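Local coordinates for cytochrome c552 (Thermochromatium tepidum, PDB 5ZE8), which carries five covalently bound c-type hemes and, as a low-potential cytochrome of a purple sulfur photosynthetic bacterium, probably transfers electrons between redox partners, at residues D294-Q308 against L378-A392. Residues are numbered along the deposited sequence; the frame is centred on the assembly and turned at random. Where two conformers were deposited one is given.
With HEC (heme c), chain F.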
ATOM      1  N   ASP A 294     -11.086 -22.158  33.271  1.00 29.95           N
ATOM      2  CA  ASP A 294     -11.080 -23.470  32.733  1.00 32.90           C
ATOM      3  C   ASP A 294     -10.186 -24.330  33.646  1.00 33.24           C
ATOM      4  O   ASP A 294      -9.034 -24.624  33.321  1.00 33.26           O
ATOM      5  CB  ASP A 294     -10.581 -23.524  31.273  1.00 36.30           C
ATOM      6  CG  ASP A 294     -10.488 -24.949  30.726  1.00 40.01           C
ATOM      7  OD1 ASP A 294     -11.314 -25.802  31.137  1.00 46.76           O
ATOM      8  OD2 ASP A 294      -9.594 -25.227  29.893  1.00 43.03           O
ATOM      9  N   LYS A 295     -10.759 -24.758  34.769  1.00 34.64           N
ATOM     10  CA  LYS A 295     -10.075 -25.702  35.689  1.00 30.56           C
ATOM     11  C   LYS A 295      -9.000 -24.902  36.352  1.00 30.09           C
ATOM     12  O   LYS A 295      -9.320 -23.928  36.985  1.00 32.20           O
ATOM     13  CB  LYS A 295      -9.499 -26.939  34.968  1.00 35.17           C
ATOM     14  CG  LYS A 295     -10.373 -27.638  33.925  1.00 44.55           C
ATOM     15  CD  LYS A 295     -11.413 -28.599  34.457  1.00 47.74           C
ATOM     16  CE  LYS A 295     -12.007 -29.405  33.292  1.00 53.32           C
ATOM     17  NZ  LYS A 295     -13.476 -29.620  33.442  1.00 54.49           N
ATOM     18  N   GLU A 296      -7.729 -25.319  36.253  1.00 29.19           N
ATOM     19  CA  GLU A 296      -6.623 -24.536  36.846  1.00 31.49           C
ATOM     20  C   GLU A 296      -5.899 -23.756  35.763  1.00 27.86           C
ATOM     21  O   GLU A 296      -4.739 -23.383  35.950  1.00 28.35           O
ATOM     22  CB  GLU A 296      -5.639 -25.450  37.578  1.00 32.51           C
ATOM     23  CG  GLU A 296      -6.312 -26.264  38.697  1.00 35.98           C
ATOM     24  CD  GLU A 296      -7.013 -25.381  39.723  1.00 39.26           C
ATOM     25  OE1 GLU A 296      -8.157 -25.700  40.127  1.00 33.60           O
ATOM     26  OE2 GLU A 296      -6.430 -24.322  40.084  1.00 36.80           O
ATOM     27  N   LYS A 297      -6.596 -23.592  34.626  1.00 26.00           N
ATOM     28  CA  LYS A 297      -6.167 -22.706  33.518  1.00 27.02           C
ATOM     29  C   LYS A 297      -7.119 -21.561  33.340  1.00 24.36           C
ATOM     30  O   LYS A 297      -8.295 -21.554  33.801  1.00 25.08           O
ATOM     31  CB  LYS A 297      -6.083 -23.482  32.173  1.00 25.64           C
ATOM     32  CG  LYS A 297      -5.296 -24.782  32.172  1.00 29.78           C
ATOM     33  CD  LYS A 297      -3.804 -24.620  32.103  1.00 34.35           C
ATOM     34  CE  LYS A 297      -3.118 -25.973  31.831  1.00 39.30           C
ATOM     35  NZ  LYS A 297      -3.607 -26.603  30.558  1.00 44.48           N
ATOM     36  N   ILE A 298      -6.634 -20.584  32.574  1.00 21.42           N
ATOM     37  CA  ILE A 298      -7.455 -19.494  32.083  1.00 22.46           C
ATOM     38  C   ILE A 298      -7.549 -19.779  30.561  1.00 20.40           C
ATOM     39  O   ILE A 298      -6.549 -19.887  29.896  1.00 21.13           O
ATOM     40  CB  ILE A 298      -6.788 -18.124  32.302  1.00 22.82           C
ATOM     41  CG1 ILE A 298      -6.696 -17.800  33.798  1.00 25.07           C
ATOM     42  CG2 ILE A 298      -7.470 -17.056  31.441  1.00 23.49           C
ATOM     43  CD1 ILE A 298      -5.574 -16.833  34.053  1.00 25.51           C
ATOM     44  N   ALA A 299      -8.746 -19.986  30.054  1.00 21.96           N
ATOM     45  CA  ALA A 299      -8.986 -20.047  28.615  1.00 23.38           C
ATOM     46  C   ALA A 299      -9.118 -18.610  28.080  1.00 19.73           C
ATOM     47  O   ALA A 299     -10.029 -17.877  28.362  1.00 22.92           O
ATOM     48  CB  ALA A 299     -10.219 -20.862  28.318  1.00 25.38           C
ATOM     49  N   ALA A 300      -8.164 -18.232  27.225  1.00 21.46           N
ATOM     50  CA  ALA A 300      -8.066 -16.866  26.679  1.00 19.83           C
ATOM     51  C   ALA A 300      -8.424 -16.976  25.204  1.00 20.06           C
ATOM     52  O   ALA A 300      -7.940 -17.817  24.546  1.00 23.84           O
ATOM     53  CB  ALA A 300      -6.615 -16.337  26.868  1.00 19.92           C
ATOM     54  N   GLN A 301      -9.361 -16.140  24.747  1.00 22.26           N
ATOM     55  CA  GLN A 301      -9.775 -16.122  23.343  1.00 23.25           C
ATOM     56  C   GLN A 301      -9.425 -14.787  22.785  1.00 21.10           C
ATOM     57  O   GLN A 301      -9.852 -13.761  23.342  1.00 20.05           O
ATOM     58  CB  GLN A 301     -11.272 -16.353  23.236  1.00 28.04           C
ATOM     59  CG  GLN A 301     -11.730 -17.751  23.660  1.00 34.06           C
ATOM     60  CD  GLN A 301     -12.064 -17.834  25.134  1.00 37.83           C
ATOM     61  OE1 GLN A 301     -12.835 -17.019  25.645  1.00 49.03           O
ATOM     62  NE2 GLN A 301     -11.497 -18.827  25.833  1.00 44.33           N
ATOM     63  N   VAL A 302      -8.648 -14.785  21.693  1.00 20.62           N
ATOM     64  CA  VAL A 302      -8.242 -13.569  21.020  1.00 18.55           C
ATOM     65  C   VAL A 302      -9.076 -13.559  19.728  1.00 16.21           C
ATOM     66  O   VAL A 302      -9.078 -14.507  18.991  1.00 18.07           O
ATOM     67  CB  VAL A 302      -6.721 -13.503  20.743  1.00 19.47           C
ATOM     68  CG1 VAL A 302      -6.405 -12.287  19.892  1.00 17.70           C
ATOM     69  CG2 VAL A 302      -5.981 -13.411  22.037  1.00 18.81           C
ATOM     70  N   TRP A 303      -9.856 -12.496  19.534  1.00 15.64           N
ATOM     71  CA  TRP A 303     -10.666 -12.300  18.324  1.00 17.74           C
ATOM     72  C   TRP A 303     -10.104 -11.150  17.506  1.00 14.15           C
ATOM     73  O   TRP A 303      -9.876 -10.017  18.053  1.00 14.43           O
ATOM     74  CB  TRP A 303     -12.124 -12.016  18.727  1.00 21.01           C
ATOM     75  CG  TRP A 303     -12.683 -13.024  19.735  1.00 27.33           C
ATOM     76  CD1 TRP A 303     -12.555 -12.989  21.121  1.00 34.00           C
ATOM     77  CD2 TRP A 303     -13.424 -14.205  19.439  1.00 31.85           C
ATOM     78  NE1 TRP A 303     -13.180 -14.089  21.693  1.00 34.15           N
ATOM     79  CE2 TRP A 303     -13.721 -14.850  20.688  1.00 33.23           C
ATOM     80  CE3 TRP A 303     -13.866 -14.796  18.246  1.00 34.77           C
ATOM     81  CZ2 TRP A 303     -14.445 -16.043  20.756  1.00 33.56           C
ATOM     82  CZ3 TRP A 303     -14.587 -15.997  18.331  1.00 33.50           C
ATOM     83  CH2 TRP A 303     -14.861 -16.598  19.585  1.00 37.22           C
ATOM     84  N   ILE A 304      -9.860 -11.436  16.240  1.00 13.73           N
ATOM     85  CA  ILE A 304      -9.291 -10.369  15.358  1.00 14.77           C
ATOM     86  C   ILE A 304     -10.181 -10.338  14.101  1.00 13.56           C
ATOM     87  O   ILE A 304     -10.112 -11.262  13.306  1.00 15.17           O
ATOM     88  CB  ILE A 304      -7.834 -10.634  14.970  1.00 15.96           C
ATOM     89  CG1 ILE A 304      -7.024 -11.038  16.213  1.00 17.34           C
ATOM     90  CG2 ILE A 304      -7.280  -9.362  14.350  1.00 15.03           C
ATOM     91  CD1 ILE A 304      -5.572 -11.313  15.919  1.00 18.63           C
ATOM     92  N   ARG A 305     -10.954  -9.266  13.936  1.00 14.22           N
ATOM     93  CA  ARG A 305     -11.753  -9.094  12.712  1.00 13.75           C
ATOM     94  C   ARG A 305     -11.058  -8.113  11.753  1.00 12.69           C
ATOM     95  O   ARG A 305     -10.733  -6.967  12.121  1.00 13.01           O
ATOM     96  CB  ARG A 305     -13.110  -8.523  13.052  1.00 14.78           C
ATOM     97  CG  ARG A 305     -13.924  -8.081  11.822  1.00 17.39           C
ATOM     98  CD  ARG A 305     -15.383  -7.672  12.209  1.00 19.67           C
ATOM     99  NE  ARG A 305     -16.110  -7.158  11.054  1.00 23.72           N
ATOM    100  CZ  ARG A 305     -17.141  -6.292  11.079  1.00 24.53           C
ATOM    101  NH1 ARG A 305     -17.698  -5.919  12.231  1.00 26.13           N
ATOM    102  NH2 ARG A 305     -17.613  -5.805   9.939  1.00 23.74           N
ATOM    103  N   ASN A 306     -10.802  -8.598  10.537  1.00 12.69           N
ATOM    104  CA  ASN A 306     -10.308  -7.755   9.443  1.00 13.15           C
ATOM    105  C   ASN A 306     -11.511  -6.969   8.906  1.00 13.57           C
ATOM    106  O   ASN A 306     -12.461  -7.546   8.382  1.00 15.43           O
ATOM    107  CB  ASN A 306      -9.750  -8.651   8.365  1.00 11.64           C
ATOM    108  CG  ASN A 306      -9.233  -7.905   7.178  1.00 11.49           C
ATOM    109  OD1 ASN A 306      -9.116  -6.700   7.233  1.00 12.75           O
ATOM    110  ND2 ASN A 306      -8.989  -8.615   6.071  1.00 11.98           N
ATOM    111  N   LEU A 307     -11.406  -5.666   8.999  1.00 12.76           N
ATOM    112  CA  LEU A 307     -12.441  -4.748   8.482  1.00 13.47           C
ATOM    113  C   LEU A 307     -12.291  -4.491   6.982  1.00 13.76           C
ATOM    114  O   LEU A 307     -13.121  -3.704   6.410  1.00 14.31           O
ATOM    115  CB  LEU A 307     -12.378  -3.407   9.220  1.00 15.28           C
ATOM    116  CG  LEU A 307     -12.884  -3.538  10.668  1.00 16.43           C
ATOM    117  CD1 LEU A 307     -12.470  -2.308  11.475  1.00 18.87           C
ATOM    118  CD2 LEU A 307     -14.372  -3.933  10.768  1.00 15.73           C
ATOM    119  N   GLN A 308     -11.275  -5.048   6.306  1.00 12.79           N
ATOM    120  CA  GLN A 308     -10.941  -4.703   4.928  1.00 13.12           C
ATOM    121  C   GLN A 308     -11.497  -5.736   3.964  1.00 13.65           C
ATOM    122  O   GLN A 308     -11.644  -6.937   4.324  1.00 12.98           O
ATOM    123  CB  GLN A 308      -9.403  -4.664   4.821  1.00 12.55           C
ATOM    124  CG  GLN A 308      -8.759  -3.720   5.844  1.00 12.98           C
ATOM    125  CD  GLN A 308      -7.345  -4.150   6.199  1.00 15.47           C
ATOM    126  OE1 GLN A 308      -6.525  -4.527   5.305  1.00 15.07           O
ATOM    127  NE2 GLN A 308      -7.044  -4.099   7.464  1.00 16.48           N
ATOM    128  N   LEU A 378      -4.778 -12.426   7.556  1.00 12.66           N
ATOM    129  CA  LEU A 378      -6.190 -12.421   7.658  1.00 14.57           C
ATOM    130  C   LEU A 378      -6.763 -12.259   6.276  1.00 13.91           C
ATOM    131  O   LEU A 378      -6.395 -11.299   5.561  1.00 15.90           O
ATOM    132  CB  LEU A 378      -6.685 -11.285   8.547  1.00 15.40           C
ATOM    133  CG  LEU A 378      -6.166 -11.229  10.000  1.00 16.22           C
ATOM    134  CD1 LEU A 378      -6.434  -9.870  10.647  1.00 16.44           C
ATOM    135  CD2 LEU A 378      -6.816 -12.359  10.764  1.00 18.51           C
ATOM    136  N   GLN A 379      -7.752 -13.083   5.955  1.00 14.04           N
ATOM    137  CA  GLN A 379      -8.387 -13.063   4.682  1.00 14.97           C
ATOM    138  C   GLN A 379      -9.422 -11.972   4.610  1.00 13.93           C
ATOM    139  O   GLN A 379      -9.793 -11.405   5.636  1.00 14.87           O
ATOM    140  CB  GLN A 379      -8.946 -14.447   4.343  1.00 17.22           C
ATOM    141  CG  GLN A 379      -7.807 -15.483   4.181  1.00 20.20           C
ATOM    142  CD  GLN A 379      -6.717 -15.146   3.083  1.00 24.11           C
ATOM    143  OE1 GLN A 379      -5.474 -15.203   3.332  1.00 33.15           O
ATOM    144  NE2 GLN A 379      -7.169 -14.746   1.910  1.00 28.76           N
ATOM    145  N   PRO A 380      -9.861 -11.632   3.370  1.00 14.94           N
ATOM    146  CA  PRO A 380     -10.841 -10.520   3.315  1.00 16.32           C
ATOM    147  C   PRO A 380     -11.992 -10.751   4.267  1.00 13.73           C
ATOM    148  O   PRO A 380     -12.570 -11.837   4.265  1.00 15.42           O
ATOM    149  CB  PRO A 380     -11.313 -10.587   1.886  1.00 15.89           C
ATOM    150  CG  PRO A 380     -10.185 -11.112   1.110  1.00 16.86           C
ATOM    151  CD  PRO A 380      -9.523 -12.109   2.033  1.00 15.91           C
ATOM    152  N   HIS A 381     -12.318  -9.714   5.054  1.00 14.39           N
ATOM    153  CA  HIS A 381     -13.356  -9.702   6.061  1.00 15.93           C
ATOM    154  C   HIS A 381     -13.392 -10.879   7.039  1.00 14.54           C
ATOM    155  O   HIS A 381     -14.423 -11.192   7.629  1.00 17.09           O
ATOM    156  CB  HIS A 381     -14.741  -9.460   5.409  1.00 18.12           C
ATOM    157  CG  HIS A 381     -15.238 -10.571   4.558  1.00 22.71           C
ATOM    158  ND1 HIS A 381     -15.156 -10.546   3.180  1.00 30.04           N
ATOM    159  CD2 HIS A 381     -15.786 -11.767   4.876  1.00 28.17           C
ATOM    160  CE1 HIS A 381     -15.620 -11.685   2.687  1.00 26.73           C
ATOM    161  NE2 HIS A 381     -16.038 -12.433   3.692  1.00 32.75           N
ATOM    162  N   GLU A 382     -12.208 -11.516   7.282  1.00 14.70           N
ATOM    163  CA  GLU A 382     -12.151 -12.657   8.125  1.00 16.10           C
ATOM    164  C   GLU A 382     -12.151 -12.230   9.597  1.00 17.11           C
ATOM    165  O   GLU A 382     -11.504 -11.241   9.960  1.00 16.25           O
ATOM    166  CB  GLU A 382     -10.861 -13.438   7.888  1.00 17.29           C
ATOM    167  CG  GLU A 382     -10.739 -14.686   8.762  1.00 17.03           C
ATOM    168  CD  GLU A 382      -9.410 -15.435   8.654  1.00 20.77           C
ATOM    169  OE1 GLU A 382      -8.460 -15.053   7.895  1.00 17.69           O
ATOM    170  OE2 GLU A 382      -9.356 -16.491   9.367  1.00 19.16           O
ATOM    171  N   THR A 383     -12.866 -13.015  10.454  1.00 17.68           N
ATOM    172  CA  THR A 383     -12.716 -12.925  11.882  1.00 17.83           C
ATOM    173  C   THR A 383     -12.009 -14.230  12.313  1.00 18.27           C
ATOM    174  O   THR A 383     -12.540 -15.332  12.091  1.00 21.34           O
ATOM    175  CB  THR A 383     -14.032 -12.698  12.648  1.00 19.56           C
ATOM    176  OG1 THR A 383     -14.650 -11.492  12.221  1.00 18.91           O
ATOM    177  CG2 THR A 383     -13.712 -12.784  14.154  1.00 22.62           C
ATOM    178  N   ARG A 384     -10.784 -14.094  12.829  1.00 18.23           N
ATOM    179  CA  ARG A 384      -9.969 -15.216  13.320  1.00 16.64           C
ATOM    180  C   ARG A 384     -10.004 -15.248  14.840  1.00 18.23           C
ATOM    181  O   ARG A 384      -9.850 -14.228  15.501  1.00 17.67           O
ATOM    182  CB  ARG A 384      -8.528 -15.008  12.863  1.00 17.90           C
ATOM    183  CG  ARG A 384      -7.465 -16.055  13.221  1.00 19.50           C
ATOM    184  CD  ARG A 384      -7.152 -17.066  12.220  1.00 21.54           C
ATOM    185  NE  ARG A 384      -6.930 -16.562  10.874  1.00 18.90           N
ATOM    186  CZ  ARG A 384      -5.761 -16.339  10.271  1.00 16.80           C
ATOM    187  NH1 ARG A 384      -4.555 -16.573  10.853  1.00 17.34           N
ATOM    188  NH2 ARG A 384      -5.834 -15.863   9.016  1.00 17.30           N
ATOM    189  N   GLU A 385     -10.274 -16.428  15.367  1.00 18.52           N
ATOM    190  CA  GLU A 385     -10.302 -16.741  16.767  1.00 20.11           C
ATOM    191  C   GLU A 385      -9.072 -17.572  17.088  1.00 18.02           C
ATOM    192  O   GLU A 385      -8.801 -18.563  16.438  1.00 22.47           O
ATOM    193  CB  GLU A 385     -11.545 -17.596  17.062  1.00 22.87           C
ATOM    194  CG  GLU A 385     -11.737 -18.136  18.466  1.00 29.69           C
ATOM    195  CD  GLU A 385     -12.917 -19.173  18.505  1.00 30.76           C
ATOM    196  OE1 GLU A 385     -13.749 -19.201  17.559  1.00 43.78           O
ATOM    197  OE2 GLU A 385     -13.032 -19.946  19.493  1.00 45.93           O
ATOM    198  N   LEU A 386      -8.293 -17.141  18.074  0.50 20.11           N
ATOM    199  CA  LEU A 386      -7.195 -17.954  18.583  0.50 20.22           C
ATOM    200  C   LEU A 386      -7.387 -18.213  20.059  0.50 21.98           C
ATOM    201  O   LEU A 386      -7.537 -17.264  20.837  0.50 22.62           O
ATOM    202  CB  LEU A 386      -5.835 -17.279  18.361  0.50 21.19           C
ATOM    203  CG  LEU A 386      -5.408 -16.982  16.919  0.50 23.41           C
ATOM    204  CD1 LEU A 386      -3.984 -16.445  16.915  0.50 22.98           C
ATOM    205  CD2 LEU A 386      -5.510 -18.202  16.010  0.50 22.72           C
ATOM    206  N   ASN A 387      -7.299 -19.495  20.421  1.00 21.51           N
ATOM    207  CA  ASN A 387      -7.499 -19.989  21.773  1.00 25.46           C
ATOM    208  C   ASN A 387      -6.222 -20.363  22.443  1.00 21.20           C
ATOM    209  O   ASN A 387      -5.366 -21.074  21.890  1.00 25.16           O
ATOM    210  CB  ASN A 387      -8.434 -21.183  21.757  1.00 32.16           C
ATOM    211  CG  ASN A 387      -9.759 -20.848  21.116  1.00 39.41           C
ATOM    212  OD1 ASN A 387     -10.572 -20.145  21.708  1.00 40.34           O
ATOM    213  ND2 ASN A 387      -9.974 -21.326  19.874  1.00 46.63           N
ATOM    214  N   TYR A 388      -6.088 -19.874  23.669  1.00 20.01           N
ATOM    215  CA  TYR A 388      -4.968 -20.281  24.471  1.00 18.29           C
ATOM    216  C   TYR A 388      -5.376 -20.804  25.838  1.00 19.15           C
ATOM    217  O   TYR A 388      -6.404 -20.399  26.367  1.00 20.68           O
ATOM    218  CB  TYR A 388      -4.055 -19.084  24.632  1.00 18.77           C
ATOM    219  CG  TYR A 388      -3.368 -18.704  23.347  1.00 16.40           C
ATOM    220  CD1 TYR A 388      -2.160 -19.258  22.981  1.00 14.07           C
ATOM    221  CD2 TYR A 388      -3.907 -17.733  22.507  1.00 16.72           C
ATOM    222  CE1 TYR A 388      -1.492 -18.810  21.798  1.00 16.63           C
ATOM    223  CE2 TYR A 388      -3.289 -17.353  21.345  1.00 17.32           C
ATOM    224  CZ  TYR A 388      -2.100 -17.887  20.969  1.00 16.26           C
ATOM    225  OH  TYR A 388      -1.463 -17.521  19.755  1.00 18.10           O
ATOM    226  N   GLU A 389      -4.566 -21.711  26.387  1.00 20.50           N
ATOM    227  CA  GLU A 389      -4.775 -22.242  27.741  1.00 22.42           C
ATOM    228  C   GLU A 389      -3.590 -21.834  28.616  1.00 19.46           C
ATOM    229  O   GLU A 389      -2.458 -22.256  28.418  1.00 24.67           O
ATOM    230  CB  GLU A 389      -4.959 -23.737  27.654  1.00 25.07           C
ATOM    231  CG  GLU A 389      -6.197 -24.159  26.847  1.00 28.48           C
ATOM    232  CD  GLU A 389      -7.474 -24.288  27.657  1.00 36.73           C
ATOM    233  OE1 GLU A 389      -8.398 -24.973  27.172  1.00 51.91           O
ATOM    234  OE2 GLU A 389      -7.573 -23.765  28.795  1.00 45.85           O
ATOM    235  N   ILE A 390      -3.869 -20.936  29.515  1.00 19.27           N
ATOM    236  CA  ILE A 390      -2.835 -20.275  30.317  1.00 19.16           C
ATOM    237  C   ILE A 390      -2.900 -20.858  31.768  1.00 18.17           C
ATOM    238  O   ILE A 390      -3.921 -20.755  32.410  1.00 19.40           O
ATOM    239  CB  ILE A 390      -3.015 -18.729  30.410  1.00 17.88           C
ATOM    240  CG1 ILE A 390      -2.969 -18.094  28.977  1.00 19.08           C
ATOM    241  CG2 ILE A 390      -1.881 -18.126  31.247  1.00 18.96           C
ATOM    242  CD1 ILE A 390      -3.268 -16.634  28.981  1.00 17.81           C
ATOM    243  N   PRO A 391      -1.766 -21.345  32.285  1.00 21.95           N
ATOM    244  CA  PRO A 391      -1.793 -21.767  33.702  1.00 21.22           C
ATOM    245  C   PRO A 391      -2.232 -20.591  34.597  1.00 22.85           C
ATOM    246  O   PRO A 391      -1.733 -19.428  34.455  1.00 22.19           O
ATOM    247  CB  PRO A 391      -0.341 -22.199  33.964  1.00 24.26           C
ATOM    248  CG  PRO A 391       0.265 -22.387  32.610  1.00 24.94           C
ATOM    249  CD  PRO A 391      -0.436 -21.515  31.657  1.00 21.66           C
ATOM    250  N   ALA A 392      -3.195 -20.820  35.513  1.00 21.97           N
ATOM    251  CA  ALA A 392      -3.819 -19.731  36.229  1.00 19.76           C
ATOM    252  C   ALA A 392      -3.066 -19.218  37.448  1.00 21.56           C
ATOM    253  O   ALA A 392      -3.287 -18.086  37.825  1.00 19.67           O
ATOM    254  CB  ALA A 392      -5.272 -20.075  36.610  1.00 21.92           C
TER
HETATM  255 FE   HEC F 505      -7.265  -0.849   1.320  1.00 10.93          FE
HETATM  256  CHA HEC F 505      -4.734  -0.768   3.500  1.00 10.66           C
HETATM  257  CHB HEC F 505      -5.086  -0.835  -1.317  1.00 11.64           C
HETATM  258  CHC HEC F 505      -9.879  -1.146  -0.890  1.00 11.05           C
HETATM  259  CHD HEC F 505      -9.479  -0.352   3.887  1.00 11.41           C
HETATM  260  NA  HEC F 505      -5.294  -0.829   1.093  1.00  9.91           N
HETATM  261  C1A HEC F 505      -4.382  -0.857   2.169  1.00 10.29           C
HETATM  262  C2A HEC F 505      -3.038  -0.859   1.664  1.00 10.56           C
HETATM  263  C3A HEC F 505      -3.179  -0.851   0.301  1.00 12.11           C
HETATM  264  C4A HEC F 505      -4.552  -0.838  -0.053  1.00 12.88           C
HETATM  265  CMA HEC F 505      -2.067  -0.897  -0.752  1.00 12.59           C
HETATM  266  CAA HEC F 505      -1.739  -0.953   2.500  1.00 11.24           C
HETATM  267  CBA HEC F 505      -1.411  -2.397   2.864  1.00 11.77           C
HETATM  268  CGA HEC F 505      -0.150  -2.584   3.668  1.00 13.30           C
HETATM  269  O1A HEC F 505       0.973  -2.588   3.109  1.00 11.65           O
HETATM  270  O2A HEC F 505      -0.273  -2.718   4.925  1.00 13.72           O
HETATM  271  NB  HEC F 505      -7.480  -0.960  -0.705  1.00 11.41           N
HETATM  272  C1B HEC F 505      -6.432  -0.873  -1.581  1.00 11.33           C
HETATM  273  C2B HEC F 505      -6.918  -0.959  -2.913  1.00 10.62           C
HETATM  274  C3B HEC F 505      -8.306  -1.074  -2.866  1.00 11.81           C
HETATM  275  C4B HEC F 505      -8.613  -1.085  -1.418  1.00 10.61           C
HETATM  276  CMB HEC F 505      -6.089  -0.976  -4.205  1.00 11.16           C
HETATM  277  CAB HEC F 505      -9.323  -1.316  -3.904  1.00 11.37           C
HETATM  278  CBB HEC F 505      -9.096  -2.445  -4.707  1.00 11.71           C
HETATM  279  NC  HEC F 505      -9.288  -0.772   1.471  1.00 10.32           N
HETATM  280  C1C HEC F 505     -10.154  -0.955   0.438  1.00 11.71           C
HETATM  281  C2C HEC F 505     -11.469  -0.682   0.937  1.00 10.79           C
HETATM  282  C3C HEC F 505     -11.401  -0.413   2.278  1.00 11.88           C
HETATM  283  C4C HEC F 505      -9.997  -0.523   2.620  1.00 11.17           C
HETATM  284  CMC HEC F 505     -12.731  -0.634   0.079  1.00 12.22           C
HETATM  285  CAC HEC F 505     -12.467  -0.091   3.315  1.00 12.16           C
HETATM  286  CBC HEC F 505     -13.551  -0.987   3.423  1.00 14.14           C
HETATM  287  ND  HEC F 505      -7.119  -0.683   3.249  1.00 11.64           N
HETATM  288  C1D HEC F 505      -8.113  -0.395   4.177  1.00 11.87           C
HETATM  289  C2D HEC F 505      -7.554  -0.170   5.528  1.00 11.41           C
HETATM  290  C3D HEC F 505      -6.218  -0.314   5.464  1.00 11.42           C
HETATM  291  C4D HEC F 505      -6.010  -0.619   4.017  1.00 10.50           C
HETATM  292  CMD HEC F 505      -8.363   0.112   6.739  1.00 12.47           C
HETATM  293  CAD HEC F 505      -5.173  -0.175   6.530  1.00 11.54           C
HETATM  294  CBD HEC F 505      -4.393  -1.454   6.723  1.00 12.30           C
HETATM  295  CGD HEC F 505      -2.950  -1.450   6.244  1.00 12.21           C
HETATM  296  O1D HEC F 505      -2.364  -0.399   5.996  1.00 14.70           O
HETATM  297  O2D HEC F 505      -2.434  -2.553   6.149  1.00 14.53           O
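Two antiparallel strands, 297-306 and 383-391, pair along their whole length in a three-stranded sheet, with 297-306 central and strand 285-294 along its other side. Hydrogen-bonded pairs run from Ile-298 with Ile-390 to Ile-304 with Arg-384. Ile-298, Ala-300, Val-302 and Ile-304 share one face with Tyr-388 and Ile-390; there Ala-300 CB meets Ile-390 CD1 at 4.0 Å, and Leu-325 and Ala-327 of strand 320-328 pack on it. On the other face Glu-385 CG sits over the six-membered ring of Trp-303, 3.8 Å from its centroid, a CH-pi contact. The extended Glu-385 chain runs alongside the indole, its carboxylate turned 30° from the ring plane, while Trp-303 NE1 is hydrogen-bonded to Thr-290 OG1. At the type II' turn from Asp-294 to Lys-297, Asp-294 OD2 lies 2.7 Å from Glu-389 OE2, so one acid probably holds a proton. At the heme end a chi1 of 179° lays the Asn-306 amide beside its carbonyl carbon, where OD1 accepts Gln-308 N in an Asx turn and ND2 bonds Gln-379 O at 2.9 Å and also His-310 O. Glu-382 N reaches Gln-379 O from the opposite face of its carbonyl plane, and Gln-308 O receives His-381 N at 2.9 Å. With an alanine at Asn-306, Gln-308 N is likely to lose its acceptor, His-310 O a donor and Gln-379 O one of its two. Gln-308 CG packs 3.8 Å from heme C2D, its NE2 held by Ser-284 O; hydrogen bonds from side-chain amides and backbone thus join this end of the sheet to a heme pocket wall.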